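Local coordinates for protein FKBO (Streptomyces hygroscopicus, PDB 4BPS) that catalyses the hydrolysis of chorismate to pyruvate and a dihydroxycyclohexadiene carboxylic acid used in making the immunosuppressants FK506 and FK520, at residues 131-142 with 186-197; 50-58 with 84-93. All blocks are in the same frame, centred on the assembly; numbering follows the deposited sequence.

Contact 1 (131-142 with 186-197)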
ATOM      1  N   TYR A 131       9.723   5.621 -15.696  1.00  6.25           N
ATOM      2  CA  TYR A 131       8.420   5.578 -15.041  1.00  6.04           C
ATOM      3  C   TYR A 131       8.496   6.425 -13.765  1.00  6.48           C
ATOM      4  O   TYR A 131       8.384   5.915 -12.656  1.00  6.38           O
ATOM      5  CB  TYR A 131       7.975   4.132 -14.746  1.00  6.33           C
ATOM      6  CG  TYR A 131       7.838   3.305 -15.994  1.00  6.41           C
ATOM      7  CD1 TYR A 131       8.966   2.800 -16.645  1.00  6.89           C
ATOM      8  CD2 TYR A 131       6.588   3.047 -16.552  1.00  5.94           C
ATOM      9  CE1 TYR A 131       8.857   2.071 -17.815  1.00  7.18           C
ATOM     10  CE2 TYR A 131       6.473   2.332 -17.745  1.00  6.14           C
ATOM     11  CZ  TYR A 131       7.611   1.846 -18.362  1.00  6.46           C
ATOM     12  OH  TYR A 131       7.515   1.140 -19.533  1.00  6.86           O
ATOM     13  N   PRO A 132       8.694   7.745 -13.918  1.00  6.46           N
ATOM     14  CA  PRO A 132       9.049   8.552 -12.747  1.00  7.54           C
ATOM     15  C   PRO A 132       7.888   8.840 -11.794  1.00  7.10           C
ATOM     16  O   PRO A 132       8.154   9.288 -10.682  1.00  8.68           O
ATOM     17  CB  PRO A 132       9.550   9.860 -13.372  1.00  9.32           C
ATOM     18  CG  PRO A 132       8.797   9.942 -14.667  1.00  8.96           C
ATOM     19  CD  PRO A 132       8.766   8.519 -15.171  1.00  7.60           C
ATOM     20  N   LEU A 133       6.637   8.645 -12.196  1.00  6.44           N
ATOM     21  CA  LEU A 133       5.505   9.032 -11.353  1.00  6.72           C
ATOM     22  C   LEU A 133       5.085   7.858 -10.507  1.00  6.31           C
ATOM     23  O   LEU A 133       4.402   6.955 -10.985  1.00  7.06           O
ATOM     24  CB  LEU A 133       4.344   9.509 -12.214  1.00  7.52           C
ATOM     25  CG  LEU A 133       4.629  10.709 -13.121  1.00  8.50           C
ATOM     26  CD1 LEU A 133       3.334  11.102 -13.850  1.00  8.55           C
ATOM     27  CD2 LEU A 133       5.195  11.907 -12.382  1.00 10.93           C
ATOM     28  N   LEU A 134       5.495   7.829  -9.241  1.00  6.03           N
ATOM     29  CA  LEU A 134       5.010   6.760  -8.379  1.00  6.28           C
ATOM     30  C   LEU A 134       3.511   6.926  -8.132  1.00  5.32           C
ATOM     31  O   LEU A 134       3.030   8.035  -7.921  1.00  5.87           O
ATOM     32  CB  LEU A 134       5.743   6.755  -7.036  1.00  7.47           C
ATOM     33  CG  LEU A 134       7.172   6.246  -7.080  1.00 10.07           C
ATOM     34  CD1 LEU A 134       7.858   6.584  -5.755  1.00 11.49           C
ATOM     35  CD2 LEU A 134       7.196   4.728  -7.287  1.00 12.12           C
ATOM     36  N   ALA A 135       2.801   5.804  -8.162  1.00  5.46           N
ATOM     37  CA  ALA A 135       1.345   5.779  -8.072  1.00  5.70           C
ATOM     38  C   ALA A 135       0.813   5.151  -6.792  1.00  4.89           C
ATOM     39  O   ALA A 135      -0.306   5.455  -6.385  1.00  5.72           O
ATOM     40  CB  ALA A 135       0.762   5.007  -9.254  1.00  7.15           C
ATOM     41  N   ARG A 136       1.577   4.233  -6.203  1.00  4.77           N
ATOM     42  CA  ARG A 136       1.114   3.515  -5.026  1.00  4.74           C
ATOM     43  C   ARG A 136       2.315   2.797  -4.445  1.00  4.52           C
ATOM     44  O   ARG A 136       3.095   2.216  -5.217  1.00  4.75           O
ATOM     45  CB  ARG A 136       0.024   2.495  -5.388  1.00  5.08           C
ATOM     46  CG  ARG A 136      -1.158   2.454  -4.464  1.00  5.51           C
ATOM     47  CD  ARG A 136      -0.839   2.028  -3.029  1.00  5.08           C
ATOM     48  NE  ARG A 136      -2.053   1.843  -2.230  1.00  4.99           N
ATOM     49  CZ  ARG A 136      -2.002   1.484  -0.957  1.00  4.32           C
ATOM     50  NH1 ARG A 136      -3.118   1.296  -0.270  1.00  4.92           N
ATOM     51  NH2 ARG A 136      -0.830   1.334  -0.376  1.00  5.02           N
ATOM     52  N   THR A 137       2.501   2.819  -3.132  1.00  4.41           N
ATOM     53  CA  THR A 137       3.526   2.026  -2.493  1.00  4.54           C
ATOM     54  C   THR A 137       2.916   1.231  -1.345  1.00  4.39           C
ATOM     55  O   THR A 137       1.921   1.641  -0.744  1.00  4.54           O
ATOM     56  CB  THR A 137       4.680   2.900  -1.928  1.00  5.13           C
ATOM     57  OG1 THR A 137       4.178   3.764  -0.904  1.00  5.22           O
ATOM     58  CG2 THR A 137       5.361   3.697  -3.020  1.00  5.84           C
ATOM     59  N   TRP A 138       3.550   0.096  -1.028  1.00  4.08           N
ATOM     60  CA  TRP A 138       3.184  -0.677   0.158  1.00  4.24           C
ATOM     61  C   TRP A 138       4.470  -1.076   0.863  1.00  4.54           C
ATOM     62  O   TRP A 138       5.455  -1.440   0.215  1.00  5.32           O
ATOM     63  CB  TRP A 138       2.443  -1.956  -0.195  1.00  4.55           C
ATOM     64  CG  TRP A 138       1.072  -1.821  -0.804  1.00  4.85           C
ATOM     65  CD1 TRP A 138      -0.118  -1.994  -0.162  1.00  4.93           C
ATOM     66  CD2 TRP A 138       0.751  -1.554  -2.197  1.00  4.72           C
ATOM     67  NE1 TRP A 138      -1.158  -1.869  -1.060  1.00  5.05           N
ATOM     68  CE2 TRP A 138      -0.658  -1.586  -2.305  1.00  4.63           C
ATOM     69  CE3 TRP A 138       1.508  -1.311  -3.348  1.00  4.93           C
ATOM     70  CZ2 TRP A 138      -1.328  -1.393  -3.522  1.00  5.23           C
ATOM     71  CZ3 TRP A 138       0.843  -1.117  -4.553  1.00  5.26           C
ATOM     72  CH2 TRP A 138      -0.563  -1.167  -4.630  1.00  5.45           C
ATOM     73  N   ASN A 139       4.417  -1.062   2.188  1.00  4.44           N
ATOM     74  CA  ASN A 139       5.536  -1.461   3.042  1.00  4.73           C
ATOM     75  C   ASN A 139       5.007  -2.447   4.072  1.00  4.09           C
ATOM     76  O   ASN A 139       4.176  -2.093   4.913  1.00  4.73           O
ATOM     77  CB  ASN A 139       6.141  -0.247   3.767  1.00  5.37           C
ATOM     78  CG  ASN A 139       6.459   0.889   2.819  1.00  5.41           C
ATOM     79  OD1 ASN A 139       7.496   0.878   2.170  1.00  6.19           O
ATOM     80  ND2 ASN A 139       5.547   1.872   2.716  1.00  5.74           N
ATOM     81  N   TYR A 140       5.497  -3.683   3.972  1.00  4.08           N
ATOM     82  CA  TYR A 140       5.124  -4.768   4.898  1.00  4.41           C
ATOM     83  C   TYR A 140       6.330  -4.945   5.816  1.00  4.13           C
ATOM     84  O   TYR A 140       7.377  -5.428   5.376  1.00  4.52           O
ATOM     85  CB  TYR A 140       4.786  -6.037   4.131  1.00  4.87           C
ATOM     86  CG  TYR A 140       3.630  -5.834   3.153  1.00  4.88           C
ATOM     87  CD1 TYR A 140       2.322  -5.750   3.623  1.00  4.84           C
ATOM     88  CD2 TYR A 140       3.836  -5.702   1.785  1.00  5.16           C
ATOM     89  CE1 TYR A 140       1.259  -5.568   2.773  1.00  5.10           C
ATOM     90  CE2 TYR A 140       2.776  -5.518   0.910  1.00  4.96           C
ATOM     91  CZ  TYR A 140       1.483  -5.455   1.406  1.00  4.83           C
ATOM     92  OH  TYR A 140       0.394  -5.280   0.605  1.00  5.39           O
ATOM     93  N   VAL A 141       6.182  -4.500   7.071  1.00  4.33           N
ATOM     94  CA  VAL A 141       7.305  -4.259   7.979  1.00  4.87           C
ATOM     95  C   VAL A 141       7.255  -5.276   9.107  1.00  4.65           C
ATOM     96  O   VAL A 141       6.425  -5.160  10.005  1.00  4.95           O
ATOM     97  CB  VAL A 141       7.241  -2.809   8.524  1.00  5.46           C
ATOM     98  CG1 VAL A 141       8.408  -2.534   9.493  1.00  5.92           C
ATOM     99  CG2 VAL A 141       7.244  -1.777   7.384  1.00  6.03           C
ATOM    100  N   SER A 142       8.149  -6.263   9.077  1.00  5.19           N
ATOM    101  CA  SER A 142       8.203  -7.261  10.121  1.00  5.85           C
ATOM    102  C   SER A 142       8.467  -6.636  11.500  1.00  5.48           C
ATOM    103  O   SER A 142       9.434  -5.903  11.695  1.00  6.13           O
ATOM    104  CB  SER A 142       9.307  -8.234   9.824  1.00  6.44           C
ATOM    105  OG  SER A 142       9.413  -9.193  10.855  1.00  6.69           O
ATOM    106  N   GLY A 186       7.114 -11.763  10.162  1.00  5.86           N
ATOM    107  CA  GLY A 186       8.464 -12.197   9.883  1.00  5.99           C
ATOM    108  C   GLY A 186       8.849 -11.620   8.541  1.00  5.80           C
ATOM    109  O   GLY A 186       8.020 -11.050   7.845  1.00  6.39           O
ATOM    110  N   GLY A 187      10.119 -11.753   8.169  1.00  5.85           N
ATOM    111  CA  GLY A 187      10.545 -11.424   6.829  1.00  6.08           C
ATOM    112  C   GLY A 187      11.002 -10.013   6.544  1.00  5.42           C
ATOM    113  O   GLY A 187      10.866  -9.548   5.404  1.00  6.18           O
ATOM    114  N   GLY A 188      11.571  -9.312   7.521  1.00  5.29           N
ATOM    115  CA  GLY A 188      12.142  -8.002   7.224  1.00  5.71           C
ATOM    116  C   GLY A 188      11.121  -7.035   6.634  1.00  4.76           C
ATOM    117  O   GLY A 188       9.955  -7.002   7.035  1.00  5.45           O
ATOM    118  N   ILE A 189      11.575  -6.220   5.684  1.00  5.09           N
ATOM    119  CA  ILE A 189      10.737  -5.178   5.110  1.00  4.89           C
ATOM    120  C   ILE A 189      10.597  -5.427   3.614  1.00  4.57           C
ATOM    121  O   ILE A 189      11.589  -5.540   2.907  1.00  5.38           O
ATOM    122  CB  ILE A 189      11.278  -3.780   5.388  1.00  5.19           C
ATOM    123  CG1 ILE A 189      11.348  -3.531   6.910  1.00  5.88           C
ATOM    124  CG2 ILE A 189      10.393  -2.722   4.707  1.00  6.35           C
ATOM    125  CD1 ILE A 189      11.817  -2.161   7.323  1.00  6.68           C
ATOM    126  N   THR A 190       9.343  -5.492   3.151  1.00  4.69           N
ATOM    127  CA  THR A 190       9.016  -5.686   1.743  1.00  4.74           C
ATOM    128  C   THR A 190       8.320  -4.426   1.232  1.00  4.69           C
ATOM    129  O   THR A 190       7.387  -3.932   1.869  1.00  5.00           O
ATOM    130  CB  THR A 190       8.096  -6.895   1.566  1.00  5.30           C
ATOM    131  OG1 THR A 190       8.704  -8.061   2.117  1.00  5.23           O
ATOM    132  CG2 THR A 190       7.762  -7.171   0.104  1.00  5.72           C
ATOM    133  N   CYS A 191       8.772  -3.958   0.072  1.00  4.78           N
ATOM    134  CA  CYS A 191       8.193  -2.804  -0.603  1.00  5.09           C
ATOM    135  C   CYS A 191       7.644  -3.215  -1.970  1.00  5.07           C
ATOM    136  O   CYS A 191       8.325  -3.887  -2.761  1.00  5.93           O
ATOM    137  CB  CYS A 191       9.252  -1.718  -0.782  1.00  5.83           C
ATOM    138  SG  CYS A 191       8.706  -0.247  -1.713  1.00  8.34           S
ATOM    139  N   VAL A 192       6.388  -2.832  -2.214  1.00  4.77           N
ATOM    140  CA  VAL A 192       5.728  -3.057  -3.488  1.00  5.04           C
ATOM    141  C   VAL A 192       5.379  -1.691  -4.046  1.00  4.68           C
ATOM    142  O   VAL A 192       4.972  -0.817  -3.285  1.00  4.82           O
ATOM    143  CB  VAL A 192       4.434  -3.896  -3.278  1.00  5.34           C
ATOM    144  CG1 VAL A 192       3.724  -4.186  -4.589  1.00  5.88           C
ATOM    145  CG2 VAL A 192       4.724  -5.170  -2.507  1.00  5.82           C
ATOM    146  N   PHE A 193       5.482  -1.498  -5.360  1.00  4.69           N
ATOM    147  CA  PHE A 193       5.119  -0.199  -5.911  1.00  5.15           C
ATOM    148  C   PHE A 193       4.589  -0.293  -7.333  1.00  4.95           C
ATOM    149  O   PHE A 193       4.921  -1.231  -8.095  1.00  4.96           O
ATOM    150  CB  PHE A 193       6.299   0.797  -5.862  1.00  5.33           C
ATOM    151  CG  PHE A 193       7.469   0.385  -6.710  1.00  6.25           C
ATOM    152  CD1 PHE A 193       8.434  -0.485  -6.206  1.00  7.57           C
ATOM    153  CD2 PHE A 193       7.603   0.857  -8.012  1.00  7.54           C
ATOM    154  CE1 PHE A 193       9.505  -0.880  -6.987  1.00  8.60           C
ATOM    155  CE2 PHE A 193       8.673   0.469  -8.795  1.00  9.32           C
ATOM    156  CZ  PHE A 193       9.621  -0.408  -8.275  1.00  9.35           C
ATOM    157  N   LEU A 194       3.744   0.678  -7.657  1.00  4.47           N
ATOM    158  CA  LEU A 194       3.293   0.942  -9.015  1.00  4.63           C
ATOM    159  C   LEU A 194       3.802   2.318  -9.430  1.00  4.64           C
ATOM    160  O   LEU A 194       3.844   3.240  -8.609  1.00  5.03           O
ATOM    161  CB  LEU A 194       1.764   0.970  -9.063  1.00  5.30           C
ATOM    162  CG  LEU A 194       1.074  -0.384  -8.943  1.00  6.86           C
ATOM    163  CD1 LEU A 194      -0.394  -0.188  -8.570  1.00  7.11           C
ATOM    164  CD2 LEU A 194       1.186  -1.163 -10.255  1.00  7.66           C
ATOM    165  N   ALA A 195       4.165   2.460 -10.704  1.00  4.76           N
ATOM    166  CA  ALA A 195       4.646   3.731 -11.228  1.00  5.27           C
ATOM    167  C   ALA A 195       4.161   3.896 -12.670  1.00  5.21           C
ATOM    168  O   ALA A 195       3.801   2.918 -13.341  1.00  6.12           O
ATOM    169  CB  ALA A 195       6.164   3.804 -11.187  1.00  6.30           C
ATOM    170  N   ALA A 196       4.161   5.144 -13.131  1.00  6.02           N
ATOM    171  CA  ALA A 196       3.685   5.512 -14.454  1.00  5.71           C
ATOM    172  C   ALA A 196       4.763   6.216 -15.254  1.00  5.23           C
ATOM    173  O   ALA A 196       5.536   7.034 -14.728  1.00  5.82           O
ATOM    174  CB  ALA A 196       2.451   6.408 -14.338  1.00  6.50           C
ATOM    175  N   ARG A 197       4.746   5.942 -16.561  1.00  5.41           N
ATOM    176  CA  ARG A 197       5.606   6.613 -17.536  1.00  5.92           C
ATOM    177  C   ARG A 197       5.390   8.124 -17.508  1.00  6.04           C
ATOM    178  O   ARG A 197       6.328   8.926 -17.587  1.00  6.87           O
ATOM    179  CB  ARG A 197       5.309   6.083 -18.936  1.00  6.36           C
ATOM    180  CG  ARG A 197       6.005   6.872 -20.043  1.00  7.69           C
ATOM    181  CD  ARG A 197       5.739   6.339 -21.440  1.00  8.36           C
ATOM    182  NE  ARG A 197       4.320   6.276 -21.766  1.00  8.88           N
ATOM    183  CZ  ARG A 197       3.819   5.681 -22.836  1.00 10.71           C
ATOM    184  NH1 ARG A 197       4.603   5.086 -23.737  1.00 10.41           N
ATOM    185  NH2 ARG A 197       2.504   5.676 -22.982  1.00 13.37           N
TER
HETATM  186  O   HOH W   1       8.117  -8.134   4.922  1.00  5.68           O
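The indole of Trp138 lies with its benzo rim against Val192 and Leu194, across the seam between strands 133-142 and 189-196. CE3 of Trp138 meets CG1 of Val192 at 3.8 Å, and the backbone of Val192 sits at the ring edge. Further along that rim, Trp138 CH2 reaches Leu194 CD1 at 4.1 Å. With CG anti to its own carbonyl carbon (chi1 -67°), the ring runs along the sheet toward Leu194, whose CD1 also approaches Arg136 CB. One indole face takes Arg136 NH2, 3.3 Å above the plane and off toward the rim, while that NH2 donates to Thr137 O at 2.8 Å. NE1 of Trp138 is held by Glu340, in the strand that also carries the proton acceptor Glu338. The two strands are antiparallel neighbours in the mixed sheet of the YjgF fold, and a classic beta bulge interrupts them where Ala135 and Arg136 both face Leu194. Ala135 N gives Leu194 O a 2.8 Å bond, whereas the one from Arg136 N is weak. Beyond the bulge, Tyr131 lays its CD2 3.4 Å from Arg197 N, its hydroxyl bonded to Thr95 and Arg94. At the other end Ser142 N bonds to Gly188 O at 2.8 Å, and Glu107 takes both the Ser142 hydroxyl and Gly188 N. On the face opposite Trp138, Asn139 touches the bound 3-(2-carboxyethyl)benzoic acid and bonds to Tyr119.

Contact 2 (50-58 with 84-93)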
ATOM      1  N   ASP A  50      11.703 -15.132  -0.976  1.00  5.63           N
ATOM      2  CA  ASP A  50      12.455 -14.114  -1.706  1.00  6.10           C
ATOM      3  C   ASP A  50      11.569 -13.472  -2.776  1.00  5.61           C
ATOM      4  O   ASP A  50      10.394 -13.817  -2.937  1.00  5.83           O
ATOM      5  CB  ASP A  50      13.776 -14.676  -2.306  1.00  7.25           C
ATOM      6  CG  ASP A  50      13.576 -15.596  -3.532  1.00  8.06           C
ATOM      7  OD1 ASP A  50      12.430 -15.962  -3.886  1.00  8.87           O
ATOM      8  OD2 ASP A  50      14.609 -15.970  -4.137  1.00  9.40           O
ATOM      9  N   VAL A  51      12.131 -12.484  -3.461  1.00  5.74           N
ATOM     10  CA  VAL A  51      11.476 -11.861  -4.606  1.00  5.78           C
ATOM     11  C   VAL A  51      12.049 -12.512  -5.864  1.00  6.26           C
ATOM     12  O   VAL A  51      13.284 -12.672  -5.988  1.00  7.55           O
ATOM     13  CB  VAL A  51      11.760 -10.363  -4.638  1.00  7.89           C
ATOM     14  CG1 VAL A  51      11.209  -9.742  -5.890  1.00 10.29           C
ATOM     15  CG2 VAL A  51      11.194  -9.681  -3.395  1.00  7.64           C
ATOM     16  N   SER A  52      11.185 -12.856  -6.820  1.00  6.56           N
ATOM     17  CA  SER A  52      11.656 -13.478  -8.052  1.00  6.97           C
ATOM     18  C   SER A  52      10.690 -13.129  -9.169  1.00  6.24           C
ATOM     19  O   SER A  52       9.631 -12.545  -8.927  1.00  7.08           O
ATOM     20  CB  SER A  52      11.753 -15.010  -7.894  1.00  8.35           C
ATOM     21  OG  SER A  52      10.475 -15.567  -7.726  1.00  9.22           O
ATOM     22  N   LEU A  53      11.065 -13.496 -10.391  1.00  6.67           N
ATOM     23  CA  LEU A  53      10.157 -13.465 -11.537  1.00  7.45           C
ATOM     24  C   LEU A  53       9.625 -14.868 -11.793  1.00  8.95           C
ATOM     25  O   LEU A  53      10.389 -15.841 -11.851  1.00 10.10           O
ATOM     26  CB  LEU A  53      10.881 -12.994 -12.795  1.00  7.82           C
ATOM     27  CG  LEU A  53      11.367 -11.556 -12.799  1.00  8.45           C
ATOM     28  CD1 LEU A  53      12.255 -11.323 -14.010  1.00  9.79           C
ATOM     29  CD2 LEU A  53      10.207 -10.535 -12.831  1.00  8.11           C
ATOM     30  N   VAL A  54       8.312 -14.960 -11.957  1.00  9.91           N
ATOM     31  CA  VAL A  54       7.683 -16.202 -12.395  1.00 12.55           C
ATOM     32  C   VAL A  54       7.038 -15.920 -13.740  1.00 14.32           C
ATOM     33  O   VAL A  54       6.047 -15.181 -13.816  1.00 13.33           O
ATOM     34  CB  VAL A  54       6.657 -16.660 -11.378  1.00 15.34           C
ATOM     35  CG1 VAL A  54       5.925 -17.927 -11.871  1.00 16.72           C
ATOM     36  CG2 VAL A  54       7.354 -16.903 -10.052  1.00 17.69           C
ATOM     37  N   ASP A  55       7.624 -16.493 -14.797  1.00 16.44           N
ATOM     38  CA  ASP A  55       7.259 -16.196 -16.177  1.00 19.61           C
ATOM     39  C   ASP A  55       6.989 -14.715 -16.408  1.00 17.03           C
ATOM     40  O   ASP A  55       5.923 -14.326 -16.922  1.00 17.79           O
ATOM     41  CB  ASP A  55       6.062 -17.027 -16.619  1.00 26.44           C
ATOM     42  CG  ASP A  55       5.895 -17.042 -18.139  1.00 33.57           C
ATOM     43  OD1 ASP A  55       6.907 -16.842 -18.859  1.00 35.63           O
ATOM     44  OD2 ASP A  55       4.758 -17.245 -18.618  1.00 36.42           O
ATOM     45  N   GLY A  56       7.970 -13.895 -16.039  1.00 14.13           N
ATOM     46  CA  GLY A  56       7.899 -12.470 -16.258  1.00 13.06           C
ATOM     47  C   GLY A  56       7.163 -11.674 -15.194  1.00 10.75           C
ATOM     48  O   GLY A  56       7.134 -10.425 -15.240  1.00 11.09           O
ATOM     49  N   ALA A  57       6.561 -12.350 -14.220  1.00  9.37           N
ATOM     50  CA  ALA A  57       5.745 -11.633 -13.245  1.00  9.43           C
ATOM     51  C   ALA A  57       6.477 -11.593 -11.907  1.00  7.35           C
ATOM     52  O   ALA A  57       6.768 -12.650 -11.352  1.00  7.63           O
ATOM     53  CB  ALA A  57       4.408 -12.329 -13.087  1.00 11.37           C
ATOM     54  N   PRO A  58       6.812 -10.394 -11.397  1.00  6.38           N
ATOM     55  CA  PRO A  58       7.388 -10.320 -10.053  1.00  6.29           C
ATOM     56  C   PRO A  58       6.459 -10.963  -9.041  1.00  6.47           C
ATOM     57  O   PRO A  58       5.236 -10.747  -9.095  1.00  7.54           O
ATOM     58  CB  PRO A  58       7.488  -8.818  -9.793  1.00  7.95           C
ATOM     59  CG  PRO A  58       7.579  -8.200 -11.118  1.00  8.32           C
ATOM     60  CD  PRO A  58       6.783  -9.079 -12.050  1.00  7.44           C
ATOM     61  N   SER A  84      10.252  -7.544 -18.534  1.00  5.90           N
ATOM     62  CA  SER A  84      10.428  -7.747 -17.102  0.70  5.62           C
ATOM     63  C   SER A  84      11.908  -7.897 -16.812  1.00  6.40           C
ATOM     64  O   SER A  84      12.697  -8.194 -17.724  1.00  7.07           O
ATOM     65  CB  SER A  84       9.695  -9.012 -16.682  0.70  6.35           C
ATOM     66  OG  SER A  84       8.348  -8.899 -17.039  0.70  6.69           O
ATOM     67  N   GLY A  85      12.294  -7.729 -15.554  1.00  6.29           N
ATOM     68  CA  GLY A  85      13.682  -7.908 -15.174  1.00  6.70           C
ATOM     69  C   GLY A  85      13.865  -7.835 -13.683  1.00  6.28           C
ATOM     70  O   GLY A  85      12.892  -7.727 -12.941  1.00  6.42           O
HETATM   71  N   MSE A  86      15.119  -7.948 -13.267  1.00  7.86           N
HETATM   72  CA  MSE A  86      15.493  -7.790 -11.874  0.62  8.09           C
HETATM   73  C   MSE A  86      16.722  -6.889 -11.809  1.00  9.68           C
HETATM   74  O   MSE A  86      17.712  -7.139 -12.510  1.00 11.17           O
HETATM   75  CB  MSE A  86      15.804  -9.142 -11.254  0.62  9.63           C
HETATM   76  CG  MSE A  86      14.596  -9.970 -10.817  0.62 11.42           C
HETATM   77 SE   MSE A  86      14.879 -11.123  -9.225  0.62 14.79          SE
HETATM   78  CE  MSE A  86      16.628 -10.462  -8.691  0.62 16.84           C
ATOM     79  N   ASP A  87      16.666  -5.854 -10.975  1.00  9.00           N
ATOM     80  CA  ASP A  87      17.775  -4.928 -10.810  1.00 10.60           C
ATOM     81  C   ASP A  87      17.839  -4.538  -9.354  1.00  9.87           C
ATOM     82  O   ASP A  87      16.839  -4.107  -8.796  1.00  9.07           O
ATOM     83  CB  ASP A  87      17.545  -3.672 -11.643  1.00 12.73           C
ATOM     84  CG  ASP A  87      17.718  -3.923 -13.120  1.00 14.33           C
ATOM     85  OD1 ASP A  87      18.887  -3.894 -13.571  1.00 16.91           O
ATOM     86  OD2 ASP A  87      16.709  -4.157 -13.820  1.00 13.15           O
ATOM     87  N   ASN A  88      19.015  -4.681  -8.743  1.00 10.14           N
ATOM     88  CA  ASN A  88      19.217  -4.252  -7.362  1.00 11.11           C
ATOM     89  C   ASN A  88      18.202  -4.857  -6.399  1.00  9.75           C
ATOM     90  O   ASN A  88      17.764  -4.183  -5.460  1.00 11.42           O
ATOM     91  CB  ASN A  88      19.170  -2.715  -7.281  1.00 14.37           C
ATOM     92  CG  ASN A  88      20.335  -2.067  -7.987  1.00 18.51           C
ATOM     93  OD1 ASN A  88      21.491  -2.448  -7.770  1.00 20.85           O
ATOM     94  ND2 ASN A  88      20.049  -1.087  -8.834  1.00 20.40           N
ATOM     95  N   GLY A  89      17.834  -6.122  -6.627  1.00  9.40           N
ATOM     96  CA  GLY A  89      16.876  -6.818  -5.782  1.00  9.35           C
ATOM     97  C   GLY A  89      15.429  -6.575  -6.142  1.00  7.80           C
ATOM     98  O   GLY A  89      14.557  -7.187  -5.557  1.00  7.80           O
ATOM     99  N   ILE A  90      15.170  -5.650  -7.066  1.00  6.78           N
ATOM    100  CA  ILE A  90      13.803  -5.314  -7.450  1.00  6.34           C
ATOM    101  C   ILE A  90      13.411  -6.170  -8.642  1.00  6.22           C
ATOM    102  O   ILE A  90      14.040  -6.062  -9.713  1.00  6.95           O
ATOM    103  CB  ILE A  90      13.677  -3.824  -7.843  1.00  6.44           C
ATOM    104  CG1 ILE A  90      14.217  -2.883  -6.752  1.00  6.91           C
ATOM    105  CG2 ILE A  90      12.214  -3.501  -8.176  1.00  6.73           C
ATOM    106  CD1 ILE A  90      14.438  -1.441  -7.243  1.00  7.84           C
ATOM    107  N   ALA A  91      12.372  -6.992  -8.482  1.00  5.57           N
ATOM    108  CA  ALA A  91      11.771  -7.666  -9.621  1.00  5.55           C
ATOM    109  C   ALA A  91      10.686  -6.768 -10.170  1.00  4.96           C
ATOM    110  O   ALA A  91       9.862  -6.272  -9.403  1.00  5.35           O
ATOM    111  CB  ALA A  91      11.217  -9.026  -9.229  1.00  6.20           C
ATOM    112  N   TRP A  92      10.677  -6.560 -11.485  1.00  5.06           N
ATOM    113  CA  TRP A  92       9.747  -5.632 -12.099  1.00  4.98           C
ATOM    114  C   TRP A  92       9.201  -6.155 -13.412  1.00  5.37           C
ATOM    115  O   TRP A  92       9.817  -6.981 -14.090  1.00  5.67           O
ATOM    116  CB  TRP A  92      10.424  -4.267 -12.299  1.00  5.38           C
ATOM    117  CG  TRP A  92      11.715  -4.300 -13.084  1.00  5.81           C
ATOM    118  CD1 TRP A  92      12.987  -4.413 -12.577  1.00  6.40           C
ATOM    119  CD2 TRP A  92      11.862  -4.253 -14.512  1.00  5.82           C
ATOM    120  NE1 TRP A  92      13.908  -4.429 -13.588  1.00  6.29           N
ATOM    121  CE2 TRP A  92      13.244  -4.312 -14.783  1.00  6.00           C
ATOM    122  CE3 TRP A  92      10.957  -4.145 -15.583  1.00  6.21           C
ATOM    123  CZ2 TRP A  92      13.753  -4.298 -16.080  1.00  6.46           C
ATOM    124  CZ3 TRP A  92      11.478  -4.107 -16.887  1.00  6.93           C
ATOM    125  CH2 TRP A  92      12.859  -4.197 -17.115  1.00  6.80           C
ATOM    126  N   ALA A  93       8.020  -5.644 -13.746  1.00  5.24           N
ATOM    127  CA  ALA A  93       7.405  -5.857 -15.054  1.00  5.14           C
ATOM    128  C   ALA A  93       6.818  -4.532 -15.490  1.00  4.95           C
ATOM    129  O   ALA A  93       6.264  -3.795 -14.659  1.00  5.77           O
ATOM    130  CB  ALA A  93       6.296  -6.910 -14.976  1.00  6.28           C
TER
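A chi1 of -66° sets Leu53 CG beside the backbone N and swings both methyls over the 84-93 hairpin, while CG1 of Val51, anti to the backbone N (chi1 174°), drops onto Ala91. The Val51 CG1 to Ala91 CB distance is 3.4 Å, tighter than usual for two methyls. Leu53 spreads its branches over both hairpin strands: CD1 lies 3.8 Å from Gly85 O, while CD2 comes equally near Trp92 O and also meets Ala91 CB at 4.0 Å. Cut back to an alanine, it would probably uncover Ala91 CB and the Gly85 backbone and leave a gap beside Pro58. The Pro58 ring completes the layer, its CB 3.8 Å from Ala91 CB and its CD 3.7 Å from Ala93 CB. Each segment is a beta hairpin closed by a type I' turn, and they belong to different sheets that pack face to face, with Val102 of the next strand touching Val51 and Pro58. In one of its two conformers Ser84 OG donates to Gly56 O at 2.7 Å, in the carbonyl plane and on a lone pair. That one side-chain bond, beside a methyl-and-ring interface, implies that the sheets are joined here mainly by apolar contact, not by backbone pairing.

Contacts 1 and 2 have centres 13 Å apart and share the six-stranded sheet: 84-93 forms its edge hairpin, and strand 98-105 lies between that hairpin and strand 189-196 of contact 1. They touch directly where Phe193 CE1 meets Ile90 CG2 at 4.0 Å. Strand 98-105 also bridges them on the opposite face, since Arg104 touches both Thr190 and Val51. Contact 1 reaches the pocket: the Asn139 side chain is about 4 Å from the bound 3-(2-carboxyethyl)benzoic acid and about 4 Å from the side chain of the substrate-binding Arg162. Contact 2, away from the annotated sites, joins the same sheet to the one containing 50-58.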